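PDB 1VLU: gamma-glutamyl phosphate reductase from Saccharomyces cerevisiae, which catalyses the NADPH-dependent reduction of L-gamma-glutamyl phosphate to glutamate semialdehyde and phosphate, the second step from glutamate towards proline. Local coordinates for residues K44-D47 against A48-N52; K284-E287 against V288-L292; L205-D208 against E209-D212. One frame throughout, in Å; residues are numbered along the deposited sequence.

Contact 1: K44-D47 against A48-N52; sequences KIHD and ALKAN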
loop_
_atom_site.group_PDB
_atom_site.type_symbol
_atom_site.label_atom_id
_atom_site.label_comp_id
_atom_site.label_asym_id
_atom_site.label_seq_id
_atom_site.Cartn_x
_atom_site.Cartn_y
_atom_site.Cartn_z
ATOM N N LYS A 44 -12.203 30.666 -15.482
ATOM C CA LYS A 44 -12.020 31.721 -14.493
ATOM C C LYS A 44 -10.555 31.802 -14.036
ATOM O O LYS A 44 -10.010 32.900 -13.874
ATOM C CB LYS A 44 -12.935 31.499 -13.273
ATOM C CG LYS A 44 -14.418 31.312 -13.568
ATOM C CD LYS A 44 -15.060 32.564 -14.116
ATOM C CE LYS A 44 -16.583 32.474 -14.085
ATOM N NZ LYS A 44 -17.169 31.894 -15.323
ATOM N N ILE A 45 -9.933 30.640 -13.826
ATOM C CA ILE A 45 -8.531 30.541 -13.394
ATOM C C ILE A 45 -7.576 31.041 -14.476
ATOM O O ILE A 45 -6.587 31.712 -14.168
ATOM C CB ILE A 45 -8.145 29.077 -12.951
ATOM C CG1 ILE A 45 -8.795 28.731 -11.607
ATOM C CG2 ILE A 45 -6.618 28.913 -12.828
ATOM C CD1 ILE A 45 -8.649 27.261 -11.216
ATOM N N HIS A 46 -7.871 30.699 -15.733
ATOM C CA HIS A 46 -7.139 31.220 -16.895
ATOM C C HIS A 46 -7.187 32.746 -16.905
ATOM O O HIS A 46 -6.174 33.406 -17.161
ATOM C CB HIS A 46 -7.719 30.665 -18.206
ATOM C CG HIS A 46 -7.353 31.470 -19.419
ATOM N ND1 HIS A 46 -6.470 31.018 -20.379
ATOM C CD2 HIS A 46 -7.740 32.705 -19.822
ATOM C CE1 HIS A 46 -6.333 31.936 -21.319
ATOM N NE2 HIS A 46 -7.092 32.970 -21.004
ATOM N N ASP A 47 -8.370 33.296 -16.627
ATOM C CA ASP A 47 -8.597 34.752 -16.638
ATOM C C ASP A 47 -7.865 35.428 -15.482
ATOM O O ASP A 47 -7.218 36.465 -15.660
ATOM C CB ASP A 47 -10.098 35.060 -16.571
ATOM C CG ASP A 47 -10.858 34.631 -17.842
ATOM O OD1 ASP A 47 -10.225 34.186 -18.834
ATOM O OD2 ASP A 47 -12.111 34.744 -17.843
ATOM N N ALA A 48 -7.961 34.828 -14.301
ATOM C CA ALA A 48 -7.299 35.361 -13.122
ATOM C C ALA A 48 -5.774 35.367 -13.278
ATOM O O ALA A 48 -5.118 36.310 -12.858
ATOM C CB ALA A 48 -7.714 34.585 -11.888
ATOM N N LEU A 49 -5.215 34.317 -13.886
ATOM C CA LEU A 49 -3.766 34.249 -14.114
ATOM C C LEU A 49 -3.298 35.262 -15.155
ATOM O O LEU A 49 -2.220 35.846 -15.027
ATOM C CB LEU A 49 -3.327 32.837 -14.513
ATOM C CG LEU A 49 -3.401 31.787 -13.405
ATOM C CD1 LEU A 49 -3.256 30.426 -14.017
ATOM C CD2 LEU A 49 -2.366 32.019 -12.315
ATOM N N LYS A 50 -4.108 35.458 -16.188
ATOM C CA LYS A 50 -3.802 36.432 -17.222
ATOM C C LYS A 50 -3.878 37.848 -16.635
ATOM O O LYS A 50 -2.938 38.637 -16.780
ATOM C CB LYS A 50 -4.749 36.244 -18.409
ATOM C CG LYS A 50 -4.509 37.152 -19.594
ATOM C CD LYS A 50 -5.505 36.794 -20.693
ATOM C CE LYS A 50 -6.097 38.044 -21.348
ATOM N NZ LYS A 50 -5.182 38.704 -22.316
ATOM N N ALA A 51 -4.973 38.149 -15.936
ATOM C CA ALA A 51 -5.137 39.470 -15.313
ATOM C C ALA A 51 -4.030 39.792 -14.319
ATOM O O ALA A 51 -3.733 40.956 -14.077
ATOM C CB ALA A 51 -6.509 39.597 -14.643
ATOM N N ASN A 52 -3.406 38.766 -13.753
ATOM C CA ASN A 52 -2.345 38.971 -12.757
ATOM C C ASN A 52 -0.951 38.646 -13.247
ATOM O O ASN A 52 -0.064 38.385 -12.437
ATOM C CB ASN A 52 -2.650 38.158 -11.507
ATOM C CG ASN A 52 -3.803 38.729 -10.725
ATOM O OD1 ASN A 52 -3.608 39.628 -9.913
ATOM N ND2 ASN A 52 -5.020 38.228 -10.978
#
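D47 O accepts the amide of A51, with N to O 2.8 Å and an N-H...O angle of 170°, in the last turn of helix 35-51. Three further i to i+4 bonds carry the same pattern back along the helix: K44 O takes A48 N, I45 O takes L49 N, and H46 O takes K50 N, this last at 3.1 Å. At the C-terminal end N52 leaves helical geometry and its side chain folds back. Its ND2 donates to A48 O at 2.7 Å, with the acceptor practically in the amide plane, while its backbone N reaches the same oxygen only weakly. The extra bond gives a carbonyl at the helix end a side-chain donor. On the buried side I45 and L49 run alongside each other, methyl to methyl, with I45 CG2 3.9 Å from L49 CD1; that branch of I45 stands anti to the backbone N. H46 and K50 also lie side by side, and K50 CD approaches the imidazole at NE2 (4.2 Å), whereas H46 ND1 bonds to L92 O. Beyond the segment K44 NZ forms a salt bridge with D40. Helix 87-100 receives L49 on L92 and I95, with H46 on K96, and helix 164-185 receives A48 on I173 and T177, which places this turn within the helical packing of the aldehyde dehydrogenase-like fold.

Contact 2: K284-E287 against V288-L292; sequences KWWE and VLENL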
loop_
_atom_site.group_PDB
_atom_site.type_symbol
_atom_site.label_atom_id
_atom_site.label_comp_id
_atom_site.label_asym_id
_atom_site.label_seq_id
_atom_site.Cartn_x
_atom_site.Cartn_y
_atom_site.Cartn_z
ATOM N N LYS A 284 39.484 -4.416 -12.805
ATOM C CA LYS A 284 39.077 -3.820 -14.084
ATOM C C LYS A 284 37.603 -3.411 -14.068
ATOM O O LYS A 284 36.966 -3.327 -15.115
ATOM C CB LYS A 284 39.370 -4.766 -15.262
ATOM C CG LYS A 284 40.842 -5.147 -15.461
ATOM C CD LYS A 284 40.965 -6.644 -15.792
ATOM C CE LYS A 284 42.107 -6.943 -16.765
ATOM N NZ LYS A 284 41.747 -6.543 -18.161
ATOM N N TRP A 285 37.078 -3.146 -12.871
ATOM C CA TRP A 285 35.683 -2.744 -12.694
ATOM C C TRP A 285 35.335 -1.514 -13.521
ATOM O O TRP A 285 34.175 -1.318 -13.873
ATOM C CB TRP A 285 35.340 -2.520 -11.217
ATOM C CG TRP A 285 36.146 -1.474 -10.507
ATOM C CD1 TRP A 285 37.213 -1.688 -9.692
ATOM C CD2 TRP A 285 35.929 -0.055 -10.518
ATOM N NE1 TRP A 285 37.688 -0.497 -9.204
ATOM C CE2 TRP A 285 36.920 0.524 -9.695
ATOM C CE3 TRP A 285 34.995 0.786 -11.148
ATOM C CZ2 TRP A 285 37.020 1.910 -9.490
ATOM C CZ3 TRP A 285 35.083 2.166 -10.942
ATOM C CH2 TRP A 285 36.090 2.713 -10.115
ATOM N N TRP A 286 36.352 -0.700 -13.826
ATOM C CA TRP A 286 36.177 0.511 -14.632
ATOM C C TRP A 286 35.904 0.178 -16.092
ATOM O O TRP A 286 35.214 0.934 -16.767
ATOM C CB TRP A 286 37.379 1.462 -14.502
ATOM C CG TRP A 286 38.672 0.788 -14.758
ATOM C CD1 TRP A 286 39.284 0.615 -15.967
ATOM C CD2 TRP A 286 39.511 0.156 -13.787
ATOM N NE1 TRP A 286 40.460 -0.083 -15.807
ATOM C CE2 TRP A 286 40.622 -0.377 -14.478
ATOM C CE3 TRP A 286 39.433 -0.012 -12.398
ATOM C CZ2 TRP A 286 41.647 -1.066 -13.827
ATOM C CZ3 TRP A 286 40.459 -0.694 -11.751
ATOM C CH2 TRP A 286 41.544 -1.213 -12.466
ATOM N N GLU A 287 36.415 -0.960 -16.562
ATOM C CA GLU A 287 36.196 -1.392 -17.941
ATOM C C GLU A 287 34.728 -1.691 -18.196
ATOM O O GLU A 287 34.267 -1.655 -19.338
ATOM C CB GLU A 287 37.045 -2.609 -18.283
ATOM C CG GLU A 287 38.521 -2.292 -18.515
ATOM C CD GLU A 287 39.296 -3.474 -19.096
ATOM O OE1 GLU A 287 38.658 -4.440 -19.581
ATOM O OE2 GLU A 287 40.550 -3.439 -19.074
ATOM N N VAL A 288 34.014 -1.989 -17.115
ATOM C CA VAL A 288 32.578 -2.251 -17.133
ATOM C C VAL A 288 31.798 -0.953 -17.350
ATOM O O VAL A 288 30.908 -0.907 -18.204
ATOM C CB VAL A 288 32.134 -2.998 -15.842
ATOM C CG1 VAL A 288 30.625 -2.997 -15.682
ATOM C CG2 VAL A 288 32.652 -4.425 -15.866
ATOM N N LEU A 289 32.141 0.093 -16.591
ATOM C CA LEU A 289 31.544 1.425 -16.773
ATOM C C LEU A 289 31.913 2.036 -18.127
ATOM O O LEU A 289 31.060 2.605 -18.808
ATOM C CB LEU A 289 31.938 2.388 -15.652
ATOM C CG LEU A 289 31.592 2.078 -14.198
ATOM C CD1 LEU A 289 31.969 3.257 -13.304
ATOM C CD2 LEU A 289 30.109 1.742 -14.043
ATOM N N GLU A 290 33.172 1.913 -18.526
ATOM C CA GLU A 290 33.585 2.456 -19.817
ATOM C C GLU A 290 32.939 1.673 -20.951
ATOM O O GLU A 290 32.633 2.237 -21.986
ATOM C CB GLU A 290 35.117 2.549 -19.955
ATOM C CG GLU A 290 35.810 1.272 -20.401
ATOM C CD GLU A 290 37.326 1.320 -20.244
ATOM O OE1 GLU A 290 37.839 2.238 -19.551
ATOM O OE2 GLU A 290 38.010 0.432 -20.821
ATOM N N ASN A 291 32.701 0.383 -20.739
ATOM C CA ASN A 291 31.978 -0.431 -21.718
ATOM C C ASN A 291 30.503 -0.013 -21.837
ATOM O O ASN A 291 29.918 -0.094 -22.910
ATOM C CB ASN A 291 32.112 -1.919 -21.377
ATOM C CG ASN A 291 31.215 -2.806 -22.223
ATOM O OD1 ASN A 291 31.434 -2.978 -23.425
ATOM N ND2 ASN A 291 30.207 -3.390 -21.590
ATOM N N LEU A 292 29.905 0.436 -20.738
ATOM C CA LEU A 292 28.524 0.911 -20.764
ATOM C C LEU A 292 28.409 2.239 -21.494
ATOM O O LEU A 292 27.452 2.464 -22.238
ATOM C CB LEU A 292 27.977 1.061 -19.345
ATOM C CG LEU A 292 27.387 -0.187 -18.691
ATOM C CD1 LEU A 292 27.479 -0.057 -17.184
ATOM C CD2 LEU A 292 25.946 -0.385 -19.135
#
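E290 lies alongside the side chains of W286 and E287, about one turn earlier in helix 285-296. Its CB lies 3.6 Å from W286 O. CG, set between the backbone N and the carbonyl carbon (chi1 84°), comes down on E287 O at 3.5 Å, and CD follows at 3.7 Å from E287 CA. The extended chain then splits at its carboxylate: OE2 runs beside E287 CG (3.6 Å), while OE1 sits at the edge of the W286 indole, near the ring plane, 4.2 Å from CD1. Carboxylate and ring are turned 65° apart, but the E290 and E287 carboxylates are nearly parallel, 10° from each other. Beneath them the backbone is pinned by E290 N to W286 O (2.9 Å), a straight bond, and by N291 N to E287 O, whose donor stands above the carbonyl plane. V288 N bonds only weakly to W285 O. On the buried side, shared by W285, V288, L289 and L292, L289 CD1 touches the edge of the W285 ring at CZ3, 4.1 Å away. W286 CE3 rests over one face of that ring, toward its rim, and K284 CA lies over the centre of a W286 face. W285 also meets F350 edge-to-face, and L289 packs on L276 and I278 of strand 274-278, fixing one side of the helix to the parallel sheet. W286 and E290 share the cover of helix 304-317, while E287 turns to helix 252-261, where its OE1 forms a salt bridge with K256. E287 OE2 and E290 OE2 are 4.9 Å apart; their mutual repulsion is probably eased by K256 and by K284, whose link to E287 OE2 is weak.

Contact 3: L205-D208 against E209-D212; sequences LDQD and EYID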
loop_
_atom_site.group_PDB
_atom_site.type_symbol
_atom_site.label_atom_id
_atom_site.label_comp_id
_atom_site.label_asym_id
_atom_site.label_seq_id
_atom_site.Cartn_x
_atom_site.Cartn_y
_atom_site.Cartn_z
ATOM N N LEU A 205 4.178 11.621 1.648
ATOM C CA LEU A 205 4.487 10.364 0.981
ATOM C C LEU A 205 4.110 9.107 1.783
ATOM O O LEU A 205 4.106 7.991 1.235
ATOM C CB LEU A 205 5.955 10.337 0.576
ATOM C CG LEU A 205 6.303 11.173 -0.661
ATOM C CD1 LEU A 205 7.807 11.350 -0.819
ATOM C CD2 LEU A 205 5.690 10.591 -1.927
ATOM N N ASP A 206 3.778 9.294 3.065
ATOM C CA ASP A 206 3.293 8.221 3.929
ATOM C C ASP A 206 1.754 8.100 3.935
ATOM O O ASP A 206 1.203 7.182 4.556
ATOM C CB ASP A 206 3.785 8.436 5.376
ATOM C CG ASP A 206 5.312 8.424 5.501
ATOM O OD1 ASP A 206 6.003 7.887 4.601
ATOM O OD2 ASP A 206 5.823 8.954 6.519
ATOM N N GLN A 207 1.061 9.009 3.246
ATOM C CA GLN A 207 -0.401 9.064 3.327
ATOM C C GLN A 207 -1.089 8.202 2.292
ATOM O O GLN A 207 -2.027 8.641 1.672
ATOM C CB GLN A 207 -0.916 10.514 3.224
ATOM C CG GLN A 207 -0.305 11.501 4.240
ATOM C CD GLN A 207 -0.366 10.963 5.647
ATOM O OE1 GLN A 207 -1.405 10.454 6.075
ATOM N NE2 GLN A 207 0.753 11.046 6.370
ATOM N N ASP A 208 -0.658 6.961 2.134
ATOM C CA ASP A 208 -1.233 6.104 1.115
ATOM C C ASP A 208 -2.646 5.574 1.381
ATOM O O ASP A 208 -3.229 4.935 0.501
ATOM C CB ASP A 208 -0.277 4.982 0.744
ATOM C CG ASP A 208 -0.218 3.894 1.778
ATOM O OD1 ASP A 208 -0.286 4.196 2.989
ATOM O OD2 ASP A 208 -0.087 2.725 1.356
ATOM N N GLU A 209 -3.209 5.863 2.556
ATOM C CA GLU A 209 -4.635 5.600 2.781
ATOM C C GLU A 209 -5.503 6.642 2.095
ATOM O O GLU A 209 -6.678 6.401 1.850
ATOM C CB GLU A 209 -5.009 5.584 4.272
ATOM C CG GLU A 209 -3.913 5.151 5.214
ATOM C CD GLU A 209 -3.125 6.342 5.759
ATOM O OE1 GLU A 209 -3.674 7.064 6.626
ATOM O OE2 GLU A 209 -1.961 6.548 5.329
ATOM N N TYR A 210 -4.933 7.814 1.826
ATOM C CA TYR A 210 -5.688 8.927 1.273
ATOM C C TYR A 210 -5.226 9.322 -0.122
ATOM O O TYR A 210 -6.006 9.888 -0.878
ATOM C CB TYR A 210 -5.599 10.146 2.178
ATOM C CG TYR A 210 -6.030 9.941 3.611
ATOM C CD1 TYR A 210 -7.357 9.648 3.933
ATOM C CD2 TYR A 210 -5.113 10.085 4.651
ATOM C CE1 TYR A 210 -7.757 9.466 5.270
ATOM C CE2 TYR A 210 -5.491 9.910 5.987
ATOM C CZ TYR A 210 -6.811 9.601 6.293
ATOM O OH TYR A 210 -7.169 9.440 7.618
ATOM N N ILE A 211 -3.957 9.058 -0.446
ATOM C CA ILE A 211 -3.378 9.485 -1.722
ATOM C C ILE A 211 -3.203 8.300 -2.620
ATOM O O ILE A 211 -2.619 7.291 -2.213
ATOM C CB ILE A 211 -2.040 10.262 -1.555
ATOM C CG1 ILE A 211 -2.234 11.479 -0.647
ATOM C CG2 ILE A 211 -1.447 10.680 -2.929
ATOM C CD1 ILE A 211 -0.916 12.185 -0.230
ATOM N N ASP A 212 -3.726 8.424 -3.842
ATOM C CA ASP A 212 -3.764 7.341 -4.810
ATOM C C ASP A 212 -2.654 7.336 -5.854
ATOM O O ASP A 212 -2.366 6.290 -6.431
ATOM C CB ASP A 212 -5.138 7.326 -5.507
ATOM C CG ASP A 212 -6.288 7.327 -4.511
ATOM O OD1 ASP A 212 -6.522 6.255 -3.897
ATOM O OD2 ASP A 212 -6.929 8.393 -4.303
HETATM O O HOH W 1 -2.166 4.637 -2.019
#
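Q207 O is the acceptor of two backbone hydrogen bonds that close the turn. I211 N reaches it at 2.9 Å, almost end-on to the carbonyl, and Y210 N at 3.0 Å from well above the carbonyl plane. A water adds a third link, donating to D208 O (2.8 Å) and to I211 O (2.7 Å). Flat groups meet at the Q207 amide: OE1 lies in the plane of the Y210 ring, at its edge, 4.0 Å from CD2. Amide and ring are only 17° from coplanar, and Q207 NE2 bonds to D203 O. Between the two segments the apolar contact is Q207 CB to I211 CD1 at 3.8 Å, and I211 continues onto L131 and I232. Q207 is the centre of an inverse gamma turn, and the bend that follows feeds the chain into strand 213-217, which pairs in parallel with strand 118-134; D212 already bonds to V129 there. Charges of like sign gather on the remaining side. E209, bent at chi2 (93°), brings OE2 to 3.7 Å from D208 OD1, the two carboxylates 70° apart, and D208 also faces its own counterpart in the second subunit. K231 of that subunit packs on both acids. With an alanine here in place of E209, the carboxylate near D208 would be gone and K231 of the second subunit would probably lose part of its packing.

Overall arrangement
All three contacts are local, two along helices and one in a loop, and none touches another. Contact 3 is the most central, about 15 Å from the centre of the chain, and is the one reached by the second subunit. Contacts 1 and 2 lie on opposite sides of that centre, their own centres about 54 Å apart. From contact 3 the centres are about 31 Å to contact 1 and about 41 Å to contact 2. Contact 2 belongs with the parallel sheet of strand 274-278, which in aldehyde dehydrogenase-like enzymes probably marks the catalytic domain; contact 3 leads into the other sheet, probably of the cofactor-binding domain, whose helical periphery holds contact 1.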